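Local coordinates for protein putative kinase (PDB 2RHM) that is a putative kinase of unknown function with the P-loop NTPase fold, and probably binds a nucleoside triphosphate, at residues I9-P14 and S84-D89; P106-C111 and P154-G159; P161-D166 and N176-W181. All coordinates share one frame; numbering follows the deposited sequence.

Interaction 1: residues I9-P14 and S84-D89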
ATOM      1  N   ILE B   9      -8.132  13.357  -1.733  1.00 22.02           N
ATOM      2  CA  ILE B   9      -8.299  13.089  -0.329  1.00 22.54           C
ATOM      3  C   ILE B   9      -9.784  13.040  -0.009  1.00 22.84           C
ATOM      4  O   ILE B   9     -10.503  14.011  -0.224  1.00 23.34           O
ATOM      5  CB  ILE B   9      -7.616  14.177   0.539  1.00 24.30           C
ATOM      6  CG1 ILE B   9      -6.103  14.202   0.276  1.00 28.39           C
ATOM      7  CG2 ILE B   9      -7.925  13.986   2.033  1.00 26.18           C
ATOM      8  CD1 ILE B   9      -5.688  15.259  -0.738  1.00 38.79           C
ATOM      9  N   VAL B  10     -10.230  11.892   0.469  1.00 21.14           N
ATOM     10  CA  VAL B  10     -11.603  11.736   0.931  1.00 22.30           C
ATOM     11  C   VAL B  10     -11.609  11.612   2.434  1.00 23.74           C
ATOM     12  O   VAL B  10     -11.052  10.667   2.996  1.00 23.09           O
ATOM     13  CB  VAL B  10     -12.313  10.531   0.301  1.00 23.89           C
ATOM     14  CG1 VAL B  10     -13.763  10.509   0.713  1.00 26.99           C
ATOM     15  CG2 VAL B  10     -12.204  10.582  -1.213  1.00 25.33           C
ATOM     16  N   THR B  11     -12.234  12.598   3.080  1.00 22.22           N
ATOM     17  CA  THR B  11     -12.247  12.666   4.533  1.00 23.32           C
ATOM     18  C   THR B  11     -13.675  12.731   5.065  1.00 22.98           C
ATOM     19  O   THR B  11     -14.622  12.849   4.311  1.00 24.05           O
ATOM     20  CB  THR B  11     -11.407  13.843   5.041  1.00 23.84           C
ATOM     21  OG1 THR B  11     -11.184  13.696   6.455  1.00 25.26           O
ATOM     22  CG2 THR B  11     -12.082  15.154   4.720  1.00 24.36           C
ATOM     23  N   GLY B  12     -13.817  12.598   6.374  1.00 22.70           N
ATOM     24  CA  GLY B  12     -15.108  12.613   7.020  1.00 21.02           C
ATOM     25  C   GLY B  12     -15.001  11.884   8.317  1.00 22.14           C
ATOM     26  O   GLY B  12     -14.108  11.043   8.493  1.00 22.46           O
ATOM     27  N   HIS B  13     -15.914  12.177   9.230  1.00 22.30           N
ATOM     28  CA  HIS B  13     -16.006  11.368  10.433  1.00 22.49           C
ATOM     29  C   HIS B  13     -16.457   9.925  10.086  1.00 22.53           C
ATOM     30  O   HIS B  13     -16.983   9.668   9.015  1.00 21.86           O
ATOM     31  CB  HIS B  13     -16.962  12.002  11.431  1.00 23.36           C
ATOM     32  CG  HIS B  13     -16.395  13.187  12.134  1.00 23.69           C
ATOM     33  ND1 HIS B  13     -15.162  13.166  12.746  1.00 23.85           N
ATOM     34  CD2 HIS B  13     -16.907  14.421  12.352  1.00 24.97           C
ATOM     35  CE1 HIS B  13     -14.942  14.338  13.318  1.00 27.88           C
ATOM     36  NE2 HIS B  13     -15.987  15.117  13.097  1.00 24.90           N
ATOM     37  N   PRO B  14     -16.205   8.963  10.988  1.00 24.55           N
ATOM     38  CA  PRO B  14     -16.699   7.612  10.748  1.00 25.66           C
ATOM     39  C   PRO B  14     -18.208   7.558  10.438  1.00 24.01           C
ATOM     40  O   PRO B  14     -19.013   8.275  11.047  1.00 24.24           O
ATOM     41  CB  PRO B  14     -16.365   6.904  12.058  1.00 26.97           C
ATOM     42  CG  PRO B  14     -15.098   7.609  12.520  1.00 25.36           C
ATOM     43  CD  PRO B  14     -15.408   9.043  12.225  1.00 25.03           C
ATOM     44  N   SER B  84      -9.559   8.411   4.791  1.00 23.22           N
ATOM     45  CA  SER B  84      -9.463   8.230   6.236  1.00 23.28           C
ATOM     46  C   SER B  84     -10.257   9.334   6.919  1.00 23.64           C
ATOM     47  O   SER B  84     -10.714  10.270   6.266  1.00 24.64           O
ATOM     48  CB  SER B  84      -8.011   8.334   6.690  1.00 24.77           C
ATOM     49  OG  SER B  84      -7.886   7.949   8.054  1.00 25.02           O
ATOM     50  N   ASN B  85     -10.408   9.234   8.236  1.00 24.34           N
ATOM     51  CA  ASN B  85     -10.920  10.358   9.004  1.00 23.07           C
ATOM     52  C   ASN B  85      -9.697  11.204   9.388  1.00 24.74           C
ATOM     53  O   ASN B  85      -9.217  11.166  10.509  1.00 24.85           O
ATOM     54  CB  ASN B  85     -11.765   9.907  10.203  1.00 24.55           C
ATOM     55  CG  ASN B  85     -11.036   8.984  11.147  1.00 24.64           C
ATOM     56  OD1 ASN B  85     -10.299   8.084  10.726  1.00 26.23           O
ATOM     57  ND2 ASN B  85     -11.285   9.169  12.453  1.00 27.99           N
ATOM     58  N   PHE B  86      -9.199  11.965   8.418  1.00 24.25           N
ATOM     59  CA  PHE B  86      -7.961  12.726   8.603  1.00 22.52           C
ATOM     60  C   PHE B  86      -8.085  13.805   9.680  1.00 25.06           C
ATOM     61  O   PHE B  86      -9.148  14.433   9.851  1.00 25.27           O
ATOM     62  CB  PHE B  86      -7.515  13.367   7.294  1.00 23.09           C
ATOM     63  CG  PHE B  86      -7.085  12.397   6.246  1.00 23.29           C
ATOM     64  CD1 PHE B  86      -5.827  11.821   6.296  1.00 25.97           C
ATOM     65  CD2 PHE B  86      -7.923  12.060   5.194  1.00 25.05           C
ATOM     66  CE1 PHE B  86      -5.405  10.941   5.308  1.00 29.71           C
ATOM     67  CE2 PHE B  86      -7.514  11.174   4.216  1.00 26.78           C
ATOM     68  CZ  PHE B  86      -6.265  10.612   4.274  1.00 27.87           C
ATOM     69  N   ARG B  87      -6.980  14.031  10.390  1.00 24.44           N
ATOM     70  CA  ARG B  87      -6.925  15.005  11.475  1.00 22.77           C
ATOM     71  C   ARG B  87      -6.048  16.169  11.065  1.00 22.85           C
ATOM     72  O   ARG B  87      -4.894  15.967  10.696  1.00 21.85           O
ATOM     73  CB  ARG B  87      -6.261  14.404  12.691  1.00 23.96           C
ATOM     74  CG  ARG B  87      -7.034  13.360  13.403  1.00 30.94           C
ATOM     75  CD  ARG B  87      -6.238  12.886  14.596  1.00 35.02           C
ATOM     76  NE  ARG B  87      -6.144  13.932  15.616  1.00 34.71           N
ATOM     77  CZ  ARG B  87      -7.122  14.244  16.469  1.00 41.37           C
ATOM     78  NH1 ARG B  87      -8.286  13.594  16.454  1.00 42.63           N
ATOM     79  NH2 ARG B  87      -6.942  15.211  17.356  1.00 38.54           N
ATOM     80  N   VAL B  88      -6.582  17.381  11.140  1.00 21.27           N
ATOM     81  CA  VAL B  88      -5.822  18.558  10.773  1.00 22.01           C
ATOM     82  C   VAL B  88      -4.534  18.666  11.591  1.00 22.39           C
ATOM     83  O   VAL B  88      -3.466  19.000  11.060  1.00 22.88           O
ATOM     84  CB  VAL B  88      -6.656  19.844  10.964  1.00 23.08           C
ATOM     85  CG1 VAL B  88      -5.782  21.079  10.863  1.00 25.46           C
ATOM     86  CG2 VAL B  88      -7.778  19.920   9.946  1.00 26.98           C
ATOM     87  N   ASP B  89      -4.633  18.389  12.884  1.00 21.86           N
ATOM     88  CA  ASP B  89      -3.504  18.617  13.761  1.00 24.25           C
ATOM     89  C   ASP B  89      -2.269  17.789  13.437  1.00 26.27           C
ATOM     90  O   ASP B  89      -1.159  18.270  13.636  1.00 30.13           O
ATOM     91  CB  ASP B  89      -3.886  18.473  15.240  1.00 21.88           C
ATOM     92  CG  ASP B  89      -4.330  17.066  15.634  1.00 30.12           C
ATOM     93  OD1 ASP B  89      -4.502  16.171  14.790  1.00 30.31           O
ATOM     94  OD2 ASP B  89      -4.537  16.873  16.848  1.00 35.48           O
TER
HETATM   95  O   HOH W   1     -10.199  15.842   7.718  1.00 21.79           O
HETATM   96  O   HOH W   2     -12.945  11.507  13.268  1.00 23.83           O

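Interaction 2: residues P106-C111 and P154-G159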
ATOM      1  N   PRO B 106      -3.594  18.519  -4.814  1.00 23.43           N
ATOM      2  CA  PRO B 106      -4.696  18.015  -3.988  1.00 22.60           C
ATOM      3  C   PRO B 106      -6.100  18.360  -4.465  1.00 23.00           C
ATOM      4  O   PRO B 106      -6.348  19.473  -4.964  1.00 22.68           O
ATOM      5  CB  PRO B 106      -4.444  18.679  -2.637  1.00 24.89           C
ATOM      6  CG  PRO B 106      -3.865  20.002  -3.008  1.00 24.02           C
ATOM      7  CD  PRO B 106      -2.999  19.743  -4.235  1.00 25.88           C
ATOM      8  N   ILE B 107      -6.998  17.390  -4.312  1.00 21.66           N
ATOM      9  CA  ILE B 107      -8.425  17.566  -4.539  1.00 22.89           C
ATOM     10  C   ILE B 107      -9.058  16.914  -3.315  1.00 24.34           C
ATOM     11  O   ILE B 107      -8.716  15.788  -2.991  1.00 25.24           O
ATOM     12  CB  ILE B 107      -8.905  16.860  -5.801  1.00 24.28           C
ATOM     13  CG1 ILE B 107      -8.192  17.433  -7.041  1.00 29.66           C
ATOM     14  CG2 ILE B 107     -10.439  17.021  -5.933  1.00 26.50           C
ATOM     15  CD1 ILE B 107      -8.460  16.641  -8.311  1.00 34.13           C
ATOM     16  N   GLN B 108      -9.956  17.605  -2.626  1.00 21.16           N
ATOM     17  CA  GLN B 108     -10.476  17.101  -1.363  1.00 21.08           C
ATOM     18  C   GLN B 108     -11.993  17.024  -1.334  1.00 21.61           C
ATOM     19  O   GLN B 108     -12.685  17.945  -1.796  1.00 22.63           O
ATOM     20  CB  GLN B 108      -9.965  17.949  -0.183  1.00 23.23           C
ATOM     21  CG  GLN B 108     -10.280  17.351   1.190  1.00 25.78           C
ATOM     22  CD  GLN B 108      -9.599  18.082   2.366  1.00 23.16           C
ATOM     23  OE1 GLN B 108      -9.713  17.641   3.511  1.00 24.45           O
ATOM     24  NE2 GLN B 108      -8.891  19.180   2.087  1.00 23.58           N
ATOM     25  N   ILE B 109     -12.485  15.876  -0.890  1.00 23.45           N
ATOM     26  CA  ILE B 109     -13.921  15.648  -0.674  1.00 22.12           C
ATOM     27  C   ILE B 109     -14.145  15.318   0.797  1.00 23.32           C
ATOM     28  O   ILE B 109     -13.522  14.393   1.355  1.00 24.83           O
ATOM     29  CB  ILE B 109     -14.482  14.523  -1.549  1.00 24.27           C
ATOM     30  CG1 ILE B 109     -14.196  14.803  -3.016  1.00 27.12           C
ATOM     31  CG2 ILE B 109     -15.989  14.386  -1.330  1.00 24.79           C
ATOM     32  CD1 ILE B 109     -14.656  13.758  -3.918  1.00 34.88           C
ATOM     33  N   ARG B 110     -14.997  16.114   1.433  1.00 22.66           N
ATOM     34  CA  ARG B 110     -15.325  15.935   2.827  1.00 22.99           C
ATOM     35  C   ARG B 110     -16.760  15.441   2.931  1.00 25.12           C
ATOM     36  O   ARG B 110     -17.674  16.049   2.390  1.00 25.78           O
ATOM     37  CB  ARG B 110     -15.171  17.223   3.628  1.00 25.38           C
ATOM     38  CG  ARG B 110     -15.710  17.043   5.033  1.00 31.51           C
ATOM     39  CD  ARG B 110     -15.654  18.277   5.851  1.00 27.78           C
ATOM     40  NE  ARG B 110     -16.449  19.369   5.296  1.00 29.72           N
ATOM     41  CZ  ARG B 110     -16.761  20.463   5.975  1.00 28.22           C
ATOM     42  NH1 ARG B 110     -16.368  20.598   7.228  1.00 26.06           N
ATOM     43  NH2 ARG B 110     -17.486  21.422   5.410  1.00 33.82           N
ATOM     44  N   CYS B 111     -16.945  14.312   3.605  1.00 24.40           N
ATOM     45  CA  CYS B 111     -18.273  13.777   3.817  1.00 25.84           C
ATOM     46  C   CYS B 111     -18.771  14.182   5.179  1.00 24.68           C
ATOM     47  O   CYS B 111     -18.000  14.213   6.121  1.00 24.18           O
ATOM     48  CB  CYS B 111     -18.248  12.259   3.727  1.00 25.68           C
ATOM     49  SG  CYS B 111     -17.698  11.676   2.135  1.00 29.50           S
ATOM     50  N   PRO B 154     -13.236  18.926  10.424  1.00 24.69           N
ATOM     51  CA  PRO B 154     -12.519  19.971   9.699  1.00 24.40           C
ATOM     52  C   PRO B 154     -11.687  19.397   8.539  1.00 23.60           C
ATOM     53  O   PRO B 154     -10.998  18.392   8.709  1.00 23.43           O
ATOM     54  CB  PRO B 154     -11.605  20.573  10.778  1.00 25.24           C
ATOM     55  CG  PRO B 154     -12.271  20.192  12.081  1.00 25.78           C
ATOM     56  CD  PRO B 154     -12.766  18.812  11.812  1.00 26.23           C
ATOM     57  N   PRO B 155     -11.721  20.050   7.368  1.00 24.03           N
ATOM     58  CA  PRO B 155     -10.971  19.520   6.249  1.00 23.50           C
ATOM     59  C   PRO B 155      -9.485  19.839   6.372  1.00 22.67           C
ATOM     60  O   PRO B 155      -9.099  20.755   7.128  1.00 23.00           O
ATOM     61  CB  PRO B 155     -11.585  20.240   5.047  1.00 26.12           C
ATOM     62  CG  PRO B 155     -12.106  21.504   5.581  1.00 26.37           C
ATOM     63  CD  PRO B 155     -12.426  21.298   7.025  1.00 25.66           C
ATOM     64  N   LEU B 156      -8.635  19.137   5.616  1.00 23.47           N
ATOM     65  CA  LEU B 156      -7.211  19.451   5.690  1.00 23.54           C
ATOM     66  C   LEU B 156      -6.945  20.740   4.918  1.00 23.55           C
ATOM     67  O   LEU B 156      -7.456  20.924   3.825  1.00 23.00           O
ATOM     68  CB  LEU B 156      -6.333  18.331   5.179  1.00 23.42           C
ATOM     69  CG  LEU B 156      -6.466  16.980   5.880  1.00 22.12           C
ATOM     70  CD1 LEU B 156      -5.551  15.954   5.274  1.00 23.61           C
ATOM     71  CD2 LEU B 156      -6.198  17.129   7.367  1.00 20.56           C
ATOM     72  N   PRO B 157      -6.119  21.619   5.473  1.00 25.94           N
ATOM     73  CA  PRO B 157      -5.859  22.885   4.796  1.00 21.80           C
ATOM     74  C   PRO B 157      -4.763  22.757   3.719  1.00 25.40           C
ATOM     75  O   PRO B 157      -3.685  23.335   3.853  1.00 26.55           O
ATOM     76  CB  PRO B 157      -5.397  23.787   5.942  1.00 23.72           C
ATOM     77  CG  PRO B 157      -4.764  22.887   6.882  1.00 22.47           C
ATOM     78  CD  PRO B 157      -5.402  21.532   6.754  1.00 22.07           C
ATOM     79  N   LEU B 158      -5.076  22.037   2.639  1.00 26.26           N
ATOM     80  CA  LEU B 158      -4.088  21.660   1.621  1.00 26.77           C
ATOM     81  C   LEU B 158      -4.048  22.609   0.427  1.00 25.25           C
ATOM     82  O   LEU B 158      -3.128  22.550  -0.398  1.00 26.91           O
ATOM     83  CB  LEU B 158      -4.446  20.267   1.090  1.00 28.91           C
ATOM     84  CG  LEU B 158      -4.500  19.120   2.097  1.00 34.39           C
ATOM     85  CD1 LEU B 158      -4.842  17.841   1.386  1.00 37.35           C
ATOM     86  CD2 LEU B 158      -3.176  18.984   2.829  1.00 40.95           C
ATOM     87  N   GLY B 159      -5.024  23.498   0.343  1.00 25.63           N
ATOM     88  CA  GLY B 159      -5.180  24.281  -0.841  1.00 26.25           C
ATOM     89  C   GLY B 159      -5.911  23.376  -1.810  1.00 27.11           C
ATOM     90  O   GLY B 159      -6.172  22.202  -1.537  1.00 28.17           O
TER
HETATM   91  O   HOH W   3      -8.393  20.715  -0.716  1.00 30.52           O

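Interaction 3: residues P161-D166 and N176-W181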
ATOM      1  N   PRO B 161      -9.177  22.474  -4.526  1.00 25.07           N
ATOM      2  CA  PRO B 161     -10.620  22.418  -4.404  1.00 25.83           C
ATOM      3  C   PRO B 161     -11.091  21.511  -3.276  1.00 22.72           C
ATOM      4  O   PRO B 161     -10.411  20.547  -2.918  1.00 25.75           O
ATOM      5  CB  PRO B 161     -11.071  21.867  -5.764  1.00 26.19           C
ATOM      6  CG  PRO B 161      -9.920  21.290  -6.381  1.00 27.32           C
ATOM      7  CD  PRO B 161      -8.691  21.879  -5.781  1.00 26.72           C
ATOM      8  N   LEU B 162     -12.242  21.869  -2.712  1.00 22.06           N
ATOM      9  CA  LEU B 162     -12.891  21.094  -1.666  1.00 22.41           C
ATOM     10  C   LEU B 162     -14.379  20.968  -1.986  1.00 22.46           C
ATOM     11  O   LEU B 162     -15.040  21.965  -2.300  1.00 21.79           O
ATOM     12  CB  LEU B 162     -12.717  21.769  -0.298  1.00 22.72           C
ATOM     13  CG  LEU B 162     -13.509  21.214   0.890  1.00 24.74           C
ATOM     14  CD1 LEU B 162     -13.028  19.818   1.292  1.00 23.64           C
ATOM     15  CD2 LEU B 162     -13.433  22.153   2.084  1.00 26.39           C
ATOM     16  N   LEU B 163     -14.889  19.751  -1.926  1.00 21.71           N
ATOM     17  CA  LEU B 163     -16.321  19.492  -2.091  1.00 22.74           C
ATOM     18  C   LEU B 163     -16.790  18.882  -0.812  1.00 23.25           C
ATOM     19  O   LEU B 163     -16.176  17.934  -0.355  1.00 23.54           O
ATOM     20  CB  LEU B 163     -16.556  18.479  -3.206  1.00 21.83           C
ATOM     21  CG  LEU B 163     -18.016  18.037  -3.440  1.00 24.43           C
ATOM     22  CD1 LEU B 163     -18.796  19.202  -3.949  1.00 24.11           C
ATOM     23  CD2 LEU B 163     -18.065  16.863  -4.412  1.00 22.95           C
ATOM     24  N   THR B 164     -17.884  19.388  -0.248  1.00 23.42           N
ATOM     25  CA  THR B 164     -18.520  18.741   0.906  1.00 23.56           C
ATOM     26  C   THR B 164     -19.787  18.047   0.467  1.00 25.55           C
ATOM     27  O   THR B 164     -20.646  18.642  -0.206  1.00 26.54           O
ATOM     28  CB  THR B 164     -18.817  19.700   2.043  1.00 26.62           C
ATOM     29  OG1 THR B 164     -17.583  20.171   2.575  1.00 26.21           O
ATOM     30  CG2 THR B 164     -19.608  19.006   3.152  1.00 25.64           C
ATOM     31  N   VAL B 165     -19.871  16.775   0.831  1.00 24.45           N
ATOM     32  CA  VAL B 165     -20.984  15.916   0.475  1.00 24.61           C
ATOM     33  C   VAL B 165     -21.747  15.477   1.739  1.00 25.33           C
ATOM     34  O   VAL B 165     -21.236  14.743   2.593  1.00 26.65           O
ATOM     35  CB  VAL B 165     -20.492  14.713  -0.354  1.00 27.77           C
ATOM     36  CG1 VAL B 165     -21.651  13.773  -0.673  1.00 28.23           C
ATOM     37  CG2 VAL B 165     -19.812  15.214  -1.633  1.00 26.59           C
ATOM     38  N   ASP B 166     -22.984  15.950   1.857  1.00 24.81           N
ATOM     39  CA  ASP B 166     -23.852  15.588   2.970  1.00 27.37           C
ATOM     40  C   ASP B 166     -24.647  14.340   2.582  1.00 28.02           C
ATOM     41  O   ASP B 166     -25.464  14.359   1.649  1.00 29.95           O
ATOM     42  CB  ASP B 166     -24.770  16.766   3.338  1.00 28.01           C
ATOM     43  CG  ASP B 166     -25.483  16.572   4.681  1.00 36.12           C
ATOM     44  OD1 ASP B 166     -25.798  15.423   5.076  1.00 31.04           O
ATOM     45  OD2 ASP B 166     -25.752  17.601   5.343  1.00 49.99           O
ATOM     46  N   ASN B 176     -22.482   9.988  -9.719  1.00 24.55           N
ATOM     47  CA  ASN B 176     -21.768  10.363 -10.934  1.00 25.26           C
ATOM     48  C   ASN B 176     -21.452  11.842 -10.937  1.00 25.49           C
ATOM     49  O   ASN B 176     -20.437  12.252 -11.484  1.00 26.82           O
ATOM     50  CB  ASN B 176     -22.499  10.034 -12.243  1.00 27.50           C
ATOM     51  CG  ASN B 176     -21.678  10.499 -13.472  1.00 31.83           C
ATOM     52  OD1 ASN B 176     -20.496  10.138 -13.601  1.00 39.61           O
ATOM     53  ND2 ASN B 176     -22.264  11.358 -14.313  1.00 32.25           N
ATOM     54  N   ALA B 177     -22.338  12.654 -10.363  1.00 26.02           N
ATOM     55  CA  ALA B 177     -22.085  14.088 -10.303  1.00 25.52           C
ATOM     56  C   ALA B 177     -20.817  14.354  -9.502  1.00 23.84           C
ATOM     57  O   ALA B 177     -19.990  15.196  -9.875  1.00 22.42           O
ATOM     58  CB  ALA B 177     -23.289  14.826  -9.698  1.00 25.80           C
ATOM     59  N   ILE B 178     -20.638  13.607  -8.414  1.00 23.34           N
ATOM     60  CA  ILE B 178     -19.460  13.753  -7.568  1.00 25.32           C
ATOM     61  C   ILE B 178     -18.216  13.296  -8.331  1.00 24.49           C
ATOM     62  O   ILE B 178     -17.216  13.995  -8.357  1.00 24.60           O
ATOM     63  CB  ILE B 178     -19.629  12.993  -6.242  1.00 25.88           C
ATOM     64  CG1 ILE B 178     -20.820  13.578  -5.455  1.00 27.58           C
ATOM     65  CG2 ILE B 178     -18.350  13.075  -5.432  1.00 27.29           C
ATOM     66  CD1 ILE B 178     -21.340  12.671  -4.356  1.00 30.64           C
ATOM     67  N   VAL B 179     -18.295  12.159  -9.016  1.00 23.85           N
ATOM     68  CA  VAL B 179     -17.188  11.715  -9.857  1.00 24.86           C
ATOM     69  C   VAL B 179     -16.851  12.769 -10.917  1.00 26.31           C
ATOM     70  O   VAL B 179     -15.680  13.083 -11.113  1.00 26.65           O
ATOM     71  CB  VAL B 179     -17.483  10.371 -10.547  1.00 26.56           C
ATOM     72  CG1 VAL B 179     -16.426  10.068 -11.623  1.00 29.44           C
ATOM     73  CG2 VAL B 179     -17.549   9.246  -9.520  1.00 30.81           C
ATOM     74  N   GLN B 180     -17.870  13.322 -11.582  1.00 23.72           N
ATOM     75  CA  GLN B 180     -17.638  14.365 -12.606  1.00 24.19           C
ATOM     76  C   GLN B 180     -16.982  15.629 -12.047  1.00 22.76           C
ATOM     77  O   GLN B 180     -16.146  16.243 -12.722  1.00 21.74           O
ATOM     78  CB  GLN B 180     -18.929  14.740 -13.345  1.00 25.95           C
ATOM     79  CG  GLN B 180     -19.471  13.625 -14.215  1.00 32.51           C
ATOM     80  CD  GLN B 180     -18.390  12.984 -15.047  1.00 39.08           C
ATOM     81  OE1 GLN B 180     -17.634  13.670 -15.736  1.00 34.53           O
ATOM     82  NE2 GLN B 180     -18.292  11.657 -14.968  1.00 45.26           N
ATOM     83  N   TRP B 181     -17.391  16.031 -10.848  1.00 20.53           N
ATOM     84  CA  TRP B 181     -16.756  17.148 -10.152  1.00 21.38           C
ATOM     85  C   TRP B 181     -15.246  16.932 -10.031  1.00 22.56           C
ATOM     86  O   TRP B 181     -14.457  17.815 -10.383  1.00 24.12           O
ATOM     87  CB  TRP B 181     -17.398  17.357  -8.785  1.00 22.68           C
ATOM     88  CG  TRP B 181     -16.857  18.570  -8.051  1.00 24.59           C
ATOM     89  CD1 TRP B 181     -17.313  19.850  -8.122  1.00 23.35           C
ATOM     90  CD2 TRP B 181     -15.753  18.587  -7.145  1.00 19.74           C
ATOM     91  NE1 TRP B 181     -16.566  20.657  -7.306  1.00 23.79           N
ATOM     92  CE2 TRP B 181     -15.595  19.913  -6.698  1.00 24.84           C
ATOM     93  CE3 TRP B 181     -14.881  17.607  -6.663  1.00 24.20           C
ATOM     94  CZ2 TRP B 181     -14.591  20.282  -5.792  1.00 23.27           C
ATOM     95  CZ3 TRP B 181     -13.899  17.973  -5.766  1.00 24.44           C
ATOM     96  CH2 TRP B 181     -13.763  19.298  -5.341  1.00 27.95           C
TER

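Interaction 1: residues I9-P14 and S84-D89
With chi1 at -67°, Phe-86 has CG anti to its carbonyl carbon, and with chi1 at -167° Thr-11 has OG1 anti to its backbone N; the two residues meet at the rim of the phenyl ring. Thr-11 CB lies in the ring plane at that edge, while Phe-86 CE2 rests 3.6 Å from Ile-9 CG2, the two side chains crossing at about a right angle. Ser-84 CB sits over the centre of one ring face, so face and edge are both in contact. Thr-11 OG1 has two further partners: Phe-86 N donates a weak, bent bond to it (3.3 Å), and OG1 itself donates to a water that in turn donates a hydrogen bond to Phe-86 O. The backbones join where Ser-84 N donates to Val-10 O at 3.2 Å.

Residues 9-11 belong to the central strand of the parallel sheet, and Gly-12 stands where the chain leads into the probable Walker A P-loop. The backbone angles of Gly-12 would jam a CB against the carbonyl O of Thr-11. Asn-85 centres an inverse gamma turn and sets CB 3.1 Å from Gly-12 O. Its OD1 is hydrogen-bonded to Lys-36 NZ, its ND2 donates to a water also bonded to His-13 ND1, and ND2 approaches Pro-14 CG at 4.1 Å, where Pro-14 borders the bound benzoic acid.

Interaction 2: residues P106-C111 and P154-G159
Pro-155, the first residue of 154-159 to touch the strand, lays its CB 3.6 Å from Gln-108 OE1, while its CD approaches Arg-110 NH1 at 4.0 Å. The two side chains of that second pair cross obliquely, and the same NH1 is hydrogen-bonded to Ile-153 O. At Leu-156 the backbone is gripped twice by one carboxamide. Leu-156 N donates to Gln-108 OE1 at 2.8 Å, and Gln-108 NE2 donates to Leu-156 O, also at 2.8 Å; each donor lies in the acceptor's carbonyl plane on a lone pair, and Leu-156 O lies in the plane of the Gln-108 amide. The extended side chain of Gln-108, with CG anti to the backbone N (chi1 -171°), carries the amide across to this loop. An alanine here would probably leave Leu-156 N and Leu-156 O without these mates and open a gap between strand and loop.

Beyond the inverse gamma turn centred on Pro-157, Leu-158 packs CB against Pro-106 CB at 4.1 Å. Gly-159 O comes 3.5 Å from Pro-106 CG, and a water that accepts from Gln-108 NE2 lies 2.8 Å from Gly-159 O. The two-point carboxamide bond resembles a peptide pairing; it ties the irregular connection between helix 141-149 and the outermost strand of this chain's sheet, 162-166, to strand 105-112 in the parallel sheet of the P-loop NTPase fold.

Interaction 3: residues P161-D166 and N176-W181
The side chains of Leu-163 and Trp-181 run alongside in opposing senses, and Leu-163 CB lies over one face of the indole. This CB stands 3.6 Å from the centroid of the six-membered ring and only 9° off the ring normal, which makes this a CH-pi contact over the face. Farther along the same side chain, CD2 approaches Trp-181 CD2 and CE3, both at 4.0 Å, near the fusion of the two rings. Trp-181 has CG anti to its backbone N (chi1 -176°), which sends CG out from the helix toward the strand. Trp-181 CH2, which also lies under Leu-163 CB, is approached obliquely by Pro-161 CB at 3.7 Å. Leu-162 N lies in the indole plane at the edge, so the strand backbone borders the ring there.

Strand 162-166 is an outer strand of the chain's parallel sheet, and the helix segment 176-181 runs back along it, the axes 170° apart in direction and 10.7 Å apart at closest approach. This is how a strand and the following helix pack in a three-layer alpha/beta fold of the P-loop NTPase kind. Alternation along the strand turns Leu-163 and Val-165 toward the helix, whereas Leu-162 points away.

One helical turn before the indole, Ile-178 supplies the second group. Its CG2 meets Leu-163 CD2 at 3.9 Å, the two side chains crossing at about a right angle. Toward Val-165 it is arranged differently: the side chains reach tip to tip, Ile-178 CD1 standing 3.9 Å from Val-165 CG1 and 4.0 Å from Val-165 CG2. No hydrogen bond joins the segments. Leu-21 of helix 18-29 touches both Val-165 and Ile-178, while Trp-181 also packs on Ile-107 and meets the ring of His-185.

How the interactions relate
The three contacts come in series along the chain, each closing before the next opens, and all reach one parallel sheet through adjacent strands: 6-12, 105-112 and 162-166. Centres of interactions 1 and 2 lie about 8 Å apart, those of 2 and 3 about 11 Å, and those of 1 and 3 about 16 Å. Interactions 1 and 2 are linked by probable backbone hydrogen bonds of Ile-9 with Ile-107 and Ile-109, and interactions 2 and 3 by those of Arg-110 with Leu-163 and Val-165. Interactions 1 and 3 do not touch. The series thus runs from the probable nucleotide-binding loop at the sheet centre out to the outermost strand, 162-166, the last in the chain.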